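Local coordinates for N-acetylneuraminic acid outer membrane channel protein NanC (Escherichia coli, PDB 2WJR) that forms an outer membrane channel of weak anion selectivity that lets N-acetylneuraminic acid, the commonest sialic acid of host cell surfaces, into the bacterium, at residues 52-57 with 76-81; 82-87 with 106-111; 124-129 with 150-155. The protein carries 1 engineered substitution. All coordinates share one frame; numbering follows the deposited sequence.

Contact 1 (52-57 with 76-81); sequences NDVQVE and THFSSN
Phe78 and Val56 meet on one face of an antiparallel beta hairpin, strands 53-63 and 68-79, near the extracellular end of the KdgM-family porin barrel. The two short strand segments run at 164° to each other, and backbone hydrogen bonds join Val54 to Phe78 and Val56 to Thr76, two in each pair. The bond from Phe78 N to Val54 O is 2.7 Å long. Phe78 has more of its surface buried by the contact than any other residue here. Its CG stands beside the backbone N, anti to the carbonyl carbon; farther out, ring atom CE2 meets Val56. Val56 CG2 lies at the ring edge, near its plane, 4.0 Å from Phe78 CE2, so the apolar touch is rim to methyl rather than a cover over the ring.

The other face carries His77, which meets Gln55 and Asp53. Its CG is anti to the backbone N (chi1 175°). The ring beyond it touches both neighbours: His77 CD2 is 3.6 Å from Gln55 CD, and His77 NE2 is 3.5 Å from Asp53 CB. Neither approach is a hydrogen bond. Instead, Gln55 NE2 donates to Asp53 OD2 at 3.0 Å, arriving from above the carboxylate, 56° out of its plane, and Asn36 of the preceding strand bonds the same oxygen. This ties the two polar groups beside the imidazole together.

At the end of the contact deeper in the membrane, a water links Thr76 and Val56: it donates to Val56 O at 2.9 Å and lies 2.7 Å from Thr76 OG1.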
loop_
_atom_site.group_PDB
_atom_site.type_symbol
_atom_site.label_atom_id
_atom_site.label_comp_id
_atom_site.label_asym_id
_atom_site.label_seq_id
_atom_site.Cartn_x
_atom_site.Cartn_y
_atom_site.Cartn_z
ATOM N N ASN A 52 -5.945 -5.606 -12.583
ATOM C CA ASN A 52 -4.579 -5.244 -12.952
ATOM C C ASN A 52 -4.400 -3.728 -12.820
ATOM O O ASN A 52 -5.313 -2.935 -13.114
ATOM C CB ASN A 52 -4.220 -5.718 -14.376
ATOM C CG ASN A 52 -4.024 -7.247 -14.487
ATOM O OD1 ASN A 52 -4.287 -8.013 -13.547
ATOM N ND2 ASN A 52 -3.572 -7.694 -15.662
ATOM N N ASP A 53 -3.230 -3.324 -12.337
ATOM C CA ASP A 53 -2.931 -1.907 -12.175
ATOM C C ASP A 53 -1.444 -1.624 -12.343
ATOM O O ASP A 53 -0.601 -2.523 -12.214
ATOM C CB ASP A 53 -3.437 -1.372 -10.823
ATOM C CG ASP A 53 -2.668 -1.913 -9.632
ATOM O OD1 ASP A 53 -3.283 -2.605 -8.795
ATOM O OD2 ASP A 53 -1.450 -1.630 -9.507
ATOM N N VAL A 54 -1.162 -0.365 -12.676
ATOM C CA VAL A 54 0.185 0.180 -12.622
ATOM C C VAL A 54 0.120 1.397 -11.742
ATOM O O VAL A 54 -0.818 2.207 -11.838
ATOM C CB VAL A 54 0.740 0.503 -14.000
ATOM C CG1 VAL A 54 2.109 1.221 -13.903
ATOM C CG2 VAL A 54 0.864 -0.801 -14.779
ATOM N N GLN A 55 1.090 1.498 -10.841
ATOM C CA GLN A 55 1.136 2.615 -9.918
ATOM C C GLN A 55 2.508 3.276 -9.941
ATOM O O GLN A 55 3.550 2.589 -9.930
ATOM C CB GLN A 55 0.795 2.156 -8.512
ATOM C CG GLN A 55 -0.540 1.410 -8.425
ATOM C CD GLN A 55 -0.881 0.986 -7.006
ATOM O OE1 GLN A 55 -0.710 1.766 -6.067
ATOM N NE2 GLN A 55 -1.417 -0.236 -6.846
ATOM N N VAL A 56 2.472 4.601 -9.984
ATOM C CA VAL A 56 3.659 5.434 -9.925
ATOM C C VAL A 56 3.576 6.349 -8.704
ATOM O O VAL A 56 2.608 7.132 -8.572
ATOM C CB VAL A 56 3.764 6.316 -11.177
ATOM C CG1 VAL A 56 4.951 7.278 -11.064
ATOM C CG2 VAL A 56 3.871 5.439 -12.436
ATOM N N GLU A 57 4.593 6.272 -7.839
ATOM C CA GLU A 57 4.649 7.072 -6.629
ATOM C C GLU A 57 5.883 7.965 -6.655
ATOM O O GLU A 57 6.963 7.506 -7.058
ATOM C CB GLU A 57 4.681 6.173 -5.405
ATOM C CG GLU A 57 4.530 6.917 -4.109
ATOM C CD GLU A 57 4.250 6.027 -2.939
ATOM O OE1 GLU A 57 4.053 4.798 -3.140
ATOM O OE2 GLU A 57 4.218 6.556 -1.805
ATOM N N THR A 76 -0.009 7.870 -8.152
ATOM C CA THR A 76 -0.888 7.861 -9.315
ATOM C C THR A 76 -1.143 6.417 -9.677
ATOM O O THR A 76 -0.215 5.632 -9.833
ATOM C CB THR A 76 -0.277 8.596 -10.495
ATOM O OG1 THR A 76 0.063 9.937 -10.115
ATOM C CG2 THR A 76 -1.255 8.609 -11.666
ATOM N N HIS A 77 -2.416 6.069 -9.832
ATOM C CA HIS A 77 -2.834 4.693 -10.001
ATOM C C HIS A 77 -3.554 4.577 -11.370
ATOM O O HIS A 77 -4.494 5.316 -11.634
ATOM C CB HIS A 77 -3.743 4.319 -8.820
ATOM C CG HIS A 77 -4.370 2.965 -8.900
ATOM N ND1 HIS A 77 -5.407 2.673 -9.758
ATOM C CD2 HIS A 77 -4.165 1.842 -8.167
ATOM C CE1 HIS A 77 -5.765 1.409 -9.598
ATOM N NE2 HIS A 77 -5.033 0.884 -8.634
ATOM N N PHE A 78 -3.063 3.684 -12.226
ATOM C CA PHE A 78 -3.613 3.474 -13.577
ATOM C C PHE A 78 -4.277 2.126 -13.607
ATOM O O PHE A 78 -3.667 1.143 -13.222
ATOM C CB PHE A 78 -2.508 3.513 -14.667
ATOM C CG PHE A 78 -1.721 4.789 -14.679
ATOM C CD1 PHE A 78 -2.254 5.947 -15.224
ATOM C CD2 PHE A 78 -0.451 4.842 -14.108
ATOM C CE1 PHE A 78 -1.529 7.143 -15.210
ATOM C CE2 PHE A 78 0.271 6.022 -14.093
ATOM C CZ PHE A 78 -0.271 7.175 -14.646
ATOM N N SER A 79 -5.535 2.089 -14.051
ATOM C CA SER A 79 -6.259 0.832 -14.253
ATOM C C SER A 79 -7.094 0.934 -15.536
ATOM O O SER A 79 -7.089 1.960 -16.195
ATOM C CB SER A 79 -7.175 0.529 -13.067
ATOM O OG SER A 79 -8.230 1.485 -12.969
ATOM N N SER A 80 -7.818 -0.129 -15.868
ATOM C CA SER A 80 -8.710 -0.130 -17.046
ATOM C C SER A 80 -9.873 0.864 -16.892
ATOM O O SER A 80 -10.387 1.366 -17.887
ATOM C CB SER A 80 -9.246 -1.531 -17.301
ATOM O OG SER A 80 -10.124 -1.913 -16.257
ATOM N N ASN A 81 -10.267 1.174 -15.652
ATOM C CA ASN A 81 -11.255 2.232 -15.414
ATOM C C ASN A 81 -10.698 3.619 -15.678
ATOM O O ASN A 81 -11.449 4.532 -15.975
ATOM C CB ASN A 81 -11.813 2.176 -13.985
ATOM C CG ASN A 81 -12.666 0.953 -13.732
ATOM O OD1 ASN A 81 -13.398 0.515 -14.599
ATOM N ND2 ASN A 81 -12.577 0.403 -12.537
HETATM O O HOH W 1 -7.225 -2.511 -14.755
HETATM O O HOH W 2 2.552 10.038 -8.953
#

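Contact 2 (82-87 with 106-111); sequences GTRYGP and RYDWKA. With OCT (N-octane), chain G; EPE (4-(2-hydroxyethyl)-1-piperazine ethanesulfonic acid), chain B.
Arg84 lays its guanidinium over the carboxylate of Asp108 across the antiparallel hairpin of strands 82-94 and 99-110, part of the porin's beta-barrel wall. The two flat groups are 19° apart and stacked. Arg84 NE to Asp108 OD2 is a long salt bridge of 3.7 Å in which no N-H points at the oxygen, so only charge acts. Arg106, on the same strand as Asp108, grips it differently: side-on, with NE on OD1 and NH2 on OD2, each at 2.8 Å. Asp108 thus meets both arginines, one stacked on it and one side-on, and its charge probably offsets their repulsion, since Arg84 NH1 is only 3.4 Å from Arg106 NH2. A water accepting from Arg84 NE and donating to Asp108 OD1 completes this network.

Packing is tight beside it. Gly86 CA is 3.3 Å from Asp108 OD1, and a beta carbon at this glycine would collide with that oxygen.

The side chains meet more loosely on the face of Tyr85 and Trp109. These two touch rim to rim, Tyr85 CD2 to Trp109 CE3 at 3.9 Å, with neither ring covering the other. On the Arg84 face, Arg84 CG reaches Lys110 only through an aliphatic touch, and beyond it both side chains bind the sulfonate of a buffer molecule, probably from the crystallisation liquor. The Arg84 chain is bent at chi3 (84°), and its NH2 donates to the buffer O2S at 2.8 Å. On the outer surface an n-octane runs past Pro87 and Tyr107, its C3 lying 3.8 Å above the centre of the Tyr107 ring.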
loop_
_atom_site.group_PDB
_atom_site.type_symbol
_atom_site.label_atom_id
_atom_site.label_comp_id
_atom_site.label_asym_id
_atom_site.label_seq_id
_atom_site.Cartn_x
_atom_site.Cartn_y
_atom_site.Cartn_z
ATOM N N GLY A 82 -9.380 3.789 -15.551
ATOM C CA GLY A 82 -8.743 5.101 -15.750
ATOM C C GLY A 82 -7.686 5.463 -14.696
ATOM O O GLY A 82 -7.042 4.585 -14.114
ATOM N N THR A 83 -7.526 6.760 -14.448
ATOM C CA THR A 83 -6.434 7.250 -13.599
ATOM C C THR A 83 -6.973 7.795 -12.282
ATOM O O THR A 83 -8.004 8.461 -12.238
ATOM C CB THR A 83 -5.603 8.337 -14.312
ATOM O OG1 THR A 83 -5.092 7.819 -15.551
ATOM C CG2 THR A 83 -4.438 8.809 -13.421
ATOM N N ARG A 84 -6.268 7.477 -11.204
ATOM C CA ARG A 84 -6.625 7.933 -9.872
ATOM C C ARG A 84 -5.404 8.635 -9.278
ATOM O O ARG A 84 -4.331 8.066 -9.267
ATOM C CB ARG A 84 -7.009 6.745 -9.016
ATOM C CG ARG A 84 -7.435 7.075 -7.606
ATOM C CD ARG A 84 -7.439 5.790 -6.792
ATOM N NE ARG A 84 -6.089 5.488 -6.292
ATOM C CZ ARG A 84 -5.692 4.317 -5.793
ATOM N NH1 ARG A 84 -4.448 4.184 -5.336
ATOM N NH2 ARG A 84 -6.507 3.271 -5.744
ATOM N N TYR A 85 -5.603 9.850 -8.782
ATOM C CA TYR A 85 -4.502 10.684 -8.282
ATOM C C TYR A 85 -4.578 10.766 -6.764
ATOM O O TYR A 85 -5.644 11.100 -6.218
ATOM C CB TYR A 85 -4.614 12.076 -8.870
ATOM C CG TYR A 85 -4.444 12.136 -10.370
ATOM C CD1 TYR A 85 -3.176 11.971 -10.958
ATOM C CD2 TYR A 85 -5.536 12.347 -11.209
ATOM C CE1 TYR A 85 -3.007 12.037 -12.318
ATOM C CE2 TYR A 85 -5.372 12.405 -12.598
ATOM C CZ TYR A 85 -4.102 12.256 -13.136
ATOM O OH TYR A 85 -3.928 12.307 -14.501
ATOM N N GLY A 86 -3.453 10.475 -6.096
ATOM C CA GLY A 86 -3.407 10.408 -4.640
ATOM C C GLY A 86 -2.350 11.282 -4.000
ATOM O O GLY A 86 -1.317 10.762 -3.570
ATOM N N PRO A 87 -2.575 12.606 -3.983
ATOM C CA PRO A 87 -1.644 13.480 -3.299
ATOM C C PRO A 87 -1.632 13.127 -1.813
ATOM O O PRO A 87 -2.660 12.693 -1.258
ATOM C CB PRO A 87 -2.200 14.867 -3.567
ATOM C CG PRO A 87 -3.660 14.656 -3.847
ATOM C CD PRO A 87 -3.691 13.365 -4.572
ATOM N N ARG A 106 -3.506 10.454 2.658
ATOM C CA ARG A 106 -3.594 10.529 1.205
ATOM C C ARG A 106 -5.062 10.688 0.788
ATOM O O ARG A 106 -5.942 10.022 1.358
ATOM C CB ARG A 106 -3.046 9.248 0.590
ATOM C CG ARG A 106 -2.934 9.242 -0.958
ATOM C CD ARG A 106 -2.224 7.963 -1.365
ATOM N NE ARG A 106 -3.159 6.885 -1.713
ATOM C CZ ARG A 106 -2.920 5.583 -1.612
ATOM N NH1 ARG A 106 -1.765 5.122 -1.128
ATOM N NH2 ARG A 106 -3.850 4.728 -2.003
ATOM N N TYR A 107 -5.290 11.570 -0.177
ATOM C CA TYR A 107 -6.608 11.781 -0.805
ATOM C C TYR A 107 -6.582 11.217 -2.220
ATOM O O TYR A 107 -5.924 11.784 -3.093
ATOM C CB TYR A 107 -6.937 13.273 -0.856
ATOM C CG TYR A 107 -8.282 13.603 -1.505
ATOM C CD1 TYR A 107 -9.466 13.149 -0.946
ATOM C CD2 TYR A 107 -8.350 14.378 -2.655
ATOM C CE1 TYR A 107 -10.701 13.442 -1.523
ATOM C CE2 TYR A 107 -9.587 14.695 -3.245
ATOM C CZ TYR A 107 -10.755 14.210 -2.670
ATOM O OH TYR A 107 -11.978 14.518 -3.247
ATOM N N ASP A 108 -7.305 10.113 -2.417
ATOM C CA ASP A 108 -7.393 9.424 -3.683
ATOM C C ASP A 108 -8.598 9.961 -4.456
ATOM O O ASP A 108 -9.768 9.776 -4.048
ATOM C CB ASP A 108 -7.534 7.930 -3.453
ATOM C CG ASP A 108 -6.205 7.257 -3.126
ATOM O OD1 ASP A 108 -5.129 7.850 -3.387
ATOM O OD2 ASP A 108 -6.240 6.133 -2.607
ATOM N N TRP A 109 -8.290 10.651 -5.540
ATOM C CA TRP A 109 -9.281 11.347 -6.351
ATOM C C TRP A 109 -9.323 10.640 -7.701
ATOM O O TRP A 109 -8.291 10.499 -8.360
ATOM C CB TRP A 109 -8.896 12.815 -6.496
ATOM C CG TRP A 109 -9.886 13.622 -7.289
ATOM C CD1 TRP A 109 -10.997 14.250 -6.815
ATOM C CD2 TRP A 109 -9.848 13.880 -8.704
ATOM N NE1 TRP A 109 -11.648 14.891 -7.840
ATOM C CE2 TRP A 109 -10.968 14.681 -9.009
ATOM C CE3 TRP A 109 -8.969 13.525 -9.734
ATOM C CZ2 TRP A 109 -11.237 15.133 -10.301
ATOM C CZ3 TRP A 109 -9.243 13.968 -11.031
ATOM C CH2 TRP A 109 -10.373 14.764 -11.300
ATOM N N LYS A 110 -10.500 10.165 -8.104
ATOM C CA LYS A 110 -10.637 9.467 -9.387
ATOM C C LYS A 110 -10.937 10.443 -10.513
ATOM O O LYS A 110 -11.847 11.267 -10.411
ATOM C CB LYS A 110 -11.730 8.405 -9.326
ATOM C CG LYS A 110 -11.312 7.147 -8.646
ATOM C CD LYS A 110 -12.463 6.185 -8.491
ATOM C CE LYS A 110 -12.048 4.909 -7.805
ATOM N NZ LYS A 110 -13.161 3.923 -7.670
ATOM N N ALA A 111 -10.164 10.336 -11.587
ATOM C CA ALA A 111 -10.311 11.195 -12.756
ATOM C C ALA A 111 -11.444 10.700 -13.663
ATOM O O ALA A 111 -11.627 11.209 -14.761
ATOM C CB ALA A 111 -9.001 11.251 -13.542
HETATM C C1 OCT G . -11.742 17.341 -0.193
HETATM C C2 OCT G . -10.461 17.145 0.637
HETATM C C3 OCT G . -9.191 17.300 -0.220
HETATM C C4 OCT G . -7.889 17.015 0.552
HETATM C C5 OCT G . -6.652 17.104 -0.374
HETATM C C6 OCT G . -5.340 17.335 0.406
HETATM C C7 OCT G . -4.079 16.905 -0.372
HETATM C C8 OCT G . -3.021 16.238 0.530
HETATM N N1 EPE B . -9.794 -0.519 -3.865
HETATM C C2 EPE B . -9.769 -0.125 -2.439
HETATM C C3 EPE B . -10.115 -1.317 -1.547
HETATM N N4 EPE B . -9.192 -2.420 -1.776
HETATM C C5 EPE B . -9.266 -2.834 -3.167
HETATM C C6 EPE B . -8.934 -1.696 -4.120
HETATM C C7 EPE B . -9.480 -3.498 -0.849
HETATM C C8 EPE B . -8.501 -4.661 -0.938
HETATM O O8 EPE B . -9.040 -5.615 -1.830
HETATM C C9 EPE B . -9.324 0.617 -4.661
HETATM C C10 EPE B . -9.378 0.311 -6.154
HETATM S S EPE B . -9.721 1.785 -7.134
HETATM O O1S EPE B . -9.242 1.520 -8.485
HETATM O O2S EPE B . -9.123 2.994 -6.607
HETATM O O3S EPE B . -11.180 1.966 -7.182
HETATM O O HOH W 3 -3.959 7.125 -5.680
#

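Contact 3 (124-129 with 150-155); sequences DNVHRW and YSKQND
Lys152 reaches back across the strand pair to Asp124 and forms a salt bridge with it. Lys152 NZ is 2.9 Å from Asp124 OD1, on that oxygen's syn lone pair, and makes a weak second bond to OD2. The lysine chain bends at chi2 (-66°), and its CD passes 4.1 Å from Val126 CG2 on the way. One residue along, on the other face, Asn125 and Gln153 lie side by side, pointing the same way with amide planes 68° apart. Asn125 ND2 donates to Gln153 OE1 at 3.2 Å, with that oxygen close to the Asn125 amide plane. Farther into the strands, Val126 CG1 rests 3.7 Å from Tyr150 CB, and Arg128 runs beside the tyrosine ring, its NH1 3.9 Å from Tyr150 CE2.

A second shell positions these groups. One water donates to Asp124 OD1 and, at 2.7 Å, to Asn125 O, and accepts from Asn154 N, which links the loop ends where the strand ladder stops. Asp124 OD2 has a further salt bridge to Lys110, and Lys152 a cation-pi partner in Tyr158. Asn125 OD1 accepts from Lys110 N, and Gln153 OE1 is also bonded by Tyr107 OH. The polar ends of Arg128 and Tyr150 are held by Asp130 and Glu167.

An alanine in place of Lys152 would probably leave Asp124 OD1 without its charged mate and open a gap beside Val126 CG2.

The backbone hydrogen bonds between His127 and Ser151, in both directions, continue the pairing into strands 126-136 and 141-152: this is the open, extracellular end of an antiparallel hairpin in a porin beta-barrel.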
loop_
_atom_site.group_PDB
_atom_site.type_symbol
_atom_site.label_atom_id
_atom_site.label_comp_id
_atom_site.label_asym_id
_atom_site.label_seq_id
_atom_site.Cartn_x
_atom_site.Cartn_y
_atom_site.Cartn_z
ATOM N N ASP A 124 -15.782 8.475 -6.944
ATOM C CA ASP A 124 -15.544 7.634 -5.803
ATOM C C ASP A 124 -14.172 8.009 -5.230
ATOM O O ASP A 124 -13.202 7.276 -5.359
ATOM C CB ASP A 124 -15.611 6.162 -6.164
ATOM C CG ASP A 124 -15.224 5.264 -5.016
ATOM O OD1 ASP A 124 -15.590 5.574 -3.863
ATOM O OD2 ASP A 124 -14.545 4.257 -5.266
ATOM N N ASN A 125 -14.160 9.141 -4.563
ATOM C CA ASN A 125 -12.940 9.675 -3.960
ATOM C C ASN A 125 -12.818 9.140 -2.543
ATOM O O ASN A 125 -13.826 8.822 -1.878
ATOM C CB ASN A 125 -12.967 11.182 -3.955
ATOM C CG ASN A 125 -13.170 11.765 -5.325
ATOM O OD1 ASN A 125 -12.677 11.218 -6.329
ATOM N ND2 ASN A 125 -13.905 12.887 -5.391
ATOM N N VAL A 126 -11.576 9.023 -2.075
ATOM C CA VAL A 126 -11.310 8.330 -0.848
ATOM C C VAL A 126 -10.312 9.082 0.046
ATOM O O VAL A 126 -9.324 9.634 -0.440
ATOM C CB VAL A 126 -10.762 6.936 -1.141
ATOM C CG1 VAL A 126 -10.191 6.320 0.153
ATOM C CG2 VAL A 126 -11.851 6.032 -1.756
ATOM N N HIS A 127 -10.598 9.102 1.343
ATOM C CA HIS A 127 -9.671 9.620 2.360
ATOM C C HIS A 127 -8.951 8.445 2.946
ATOM O O HIS A 127 -9.594 7.538 3.463
ATOM C CB HIS A 127 -10.427 10.300 3.489
ATOM C CG HIS A 127 -11.179 11.524 3.083
ATOM N ND1 HIS A 127 -10.557 12.705 2.742
ATOM C CD2 HIS A 127 -12.512 11.761 2.995
ATOM C CE1 HIS A 127 -11.467 13.608 2.433
ATOM N NE2 HIS A 127 -12.663 13.063 2.584
ATOM N N ARG A 128 -7.616 8.438 2.892
ATOM C CA ARG A 128 -6.851 7.283 3.328
ATOM C C ARG A 128 -5.712 7.659 4.304
ATOM O O ARG A 128 -4.933 8.583 4.052
ATOM C CB ARG A 128 -6.287 6.515 2.130
ATOM C CG ARG A 128 -5.387 5.370 2.544
ATOM C CD ARG A 128 -4.829 4.618 1.382
ATOM N NE ARG A 128 -3.865 3.606 1.844
ATOM C CZ ARG A 128 -3.717 2.372 1.359
ATOM N NH1 ARG A 128 -4.478 1.916 0.361
ATOM N NH2 ARG A 128 -2.801 1.579 1.906
ATOM N N TRP A 129 -5.661 6.923 5.414
ATOM C CA TRP A 129 -4.618 7.069 6.422
ATOM C C TRP A 129 -3.824 5.767 6.505
ATOM O O TRP A 129 -4.401 4.663 6.517
ATOM C CB TRP A 129 -5.245 7.348 7.786
ATOM C CG TRP A 129 -5.767 8.716 7.961
ATOM C CD1 TRP A 129 -7.049 9.166 7.745
ATOM C CD2 TRP A 129 -5.009 9.847 8.405
ATOM N NE1 TRP A 129 -7.114 10.520 8.020
ATOM C CE2 TRP A 129 -5.874 10.950 8.429
ATOM C CE3 TRP A 129 -3.667 10.028 8.771
ATOM C CZ2 TRP A 129 -5.439 12.227 8.820
ATOM C CZ3 TRP A 129 -3.239 11.289 9.155
ATOM C CH2 TRP A 129 -4.128 12.369 9.187
ATOM N N TYR A 150 -9.374 3.644 5.425
ATOM C CA TYR A 150 -9.875 4.527 4.390
ATOM C C TYR A 150 -11.389 4.592 4.406
ATOM O O TYR A 150 -12.053 3.637 4.798
ATOM C CB TYR A 150 -9.358 4.170 2.999
ATOM C CG TYR A 150 -9.194 2.717 2.686
ATOM C CD1 TYR A 150 -10.300 1.882 2.571
ATOM C CD2 TYR A 150 -7.949 2.180 2.445
ATOM C CE1 TYR A 150 -10.167 0.553 2.228
ATOM C CE2 TYR A 150 -7.797 0.852 2.110
ATOM C CZ TYR A 150 -8.918 0.027 2.005
ATOM O OH TYR A 150 -8.781 -1.315 1.687
ATOM N N SER A 151 -11.889 5.737 3.991
ATOM C CA SER A 151 -13.329 6.017 3.996
ATOM C C SER A 151 -13.729 6.745 2.738
ATOM O O SER A 151 -12.935 7.456 2.126
ATOM C CB SER A 151 -13.693 6.871 5.214
ATOM O OG SER A 151 -13.072 8.129 5.122
ATOM N N LYS A 152 -14.987 6.561 2.348
ATOM C CA LYS A 152 -15.526 7.160 1.151
ATOM C C LYS A 152 -15.953 8.577 1.379
ATOM O O LYS A 152 -16.598 8.895 2.387
ATOM C CB LYS A 152 -16.754 6.362 0.665
ATOM C CG LYS A 152 -16.508 4.900 0.446
ATOM C CD LYS A 152 -15.544 4.672 -0.681
ATOM C CE LYS A 152 -15.624 3.290 -1.274
ATOM N NZ LYS A 152 -14.748 3.163 -2.441
ATOM N N GLN A 153 -15.627 9.444 0.429
ATOM C CA GLN A 153 -16.100 10.809 0.489
ATOM C C GLN A 153 -17.579 10.884 0.024
ATOM O O GLN A 153 -18.370 11.653 0.567
ATOM C CB GLN A 153 -15.222 11.705 -0.375
ATOM C CG GLN A 153 -15.665 13.140 -0.483
ATOM C CD GLN A 153 -14.630 14.001 -1.185
ATOM O OE1 GLN A 153 -14.169 13.674 -2.289
ATOM N NE2 GLN A 153 -14.246 15.099 -0.544
ATOM N N ASN A 154 -17.917 10.089 -0.982
ATOM C CA ASN A 154 -19.228 10.186 -1.658
ATOM C C ASN A 154 -20.056 8.920 -1.441
ATOM O O ASN A 154 -19.711 8.089 -0.601
ATOM C CB ASN A 154 -19.000 10.499 -3.137
ATOM C CG ASN A 154 -18.480 11.892 -3.355
ATOM O OD1 ASN A 154 -18.909 12.825 -2.681
ATOM N ND2 ASN A 154 -17.544 12.055 -4.300
ATOM N N ASP A 155 -21.149 8.744 -2.190
ATOM C CA ASP A 155 -22.113 7.682 -1.876
ATOM C C ASP A 155 -21.728 6.344 -2.489
ATOM O O ASP A 155 -22.392 5.841 -3.389
ATOM C CB ASP A 155 -23.527 8.117 -2.323
ATOM C CG ASP A 155 -24.600 7.133 -1.924
ATOM O OD1 ASP A 155 -24.362 6.317 -0.997
ATOM O OD2 ASP A 155 -25.701 7.185 -2.550
HETATM O O HOH W 4 -16.277 7.928 -2.441
HETATM O O HOH W 5 -14.929 14.669 2.525
#

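The three contacts follow one another round the barrel wall near its extracellular end. Contacts 1 and 2 have centres about 10 Å apart, as do contacts 2 and 3, while contacts 1 and 3 are about 17 Å apart and do not touch. His77 N lies 2.8 Å from Arg84 O, a probable hydrogen bond joining the first two hairpins. Between contacts 2 and 3, Arg106 N is 2.7 Å from Arg128 O. Tyr107 and Gln153 share an n-octane pocket on the barrel's outside. The buffer molecule held by contact 2 also lies close to the side chains of His77 in contact 1 and Tyr150 in contact 3, so all three contacts border it.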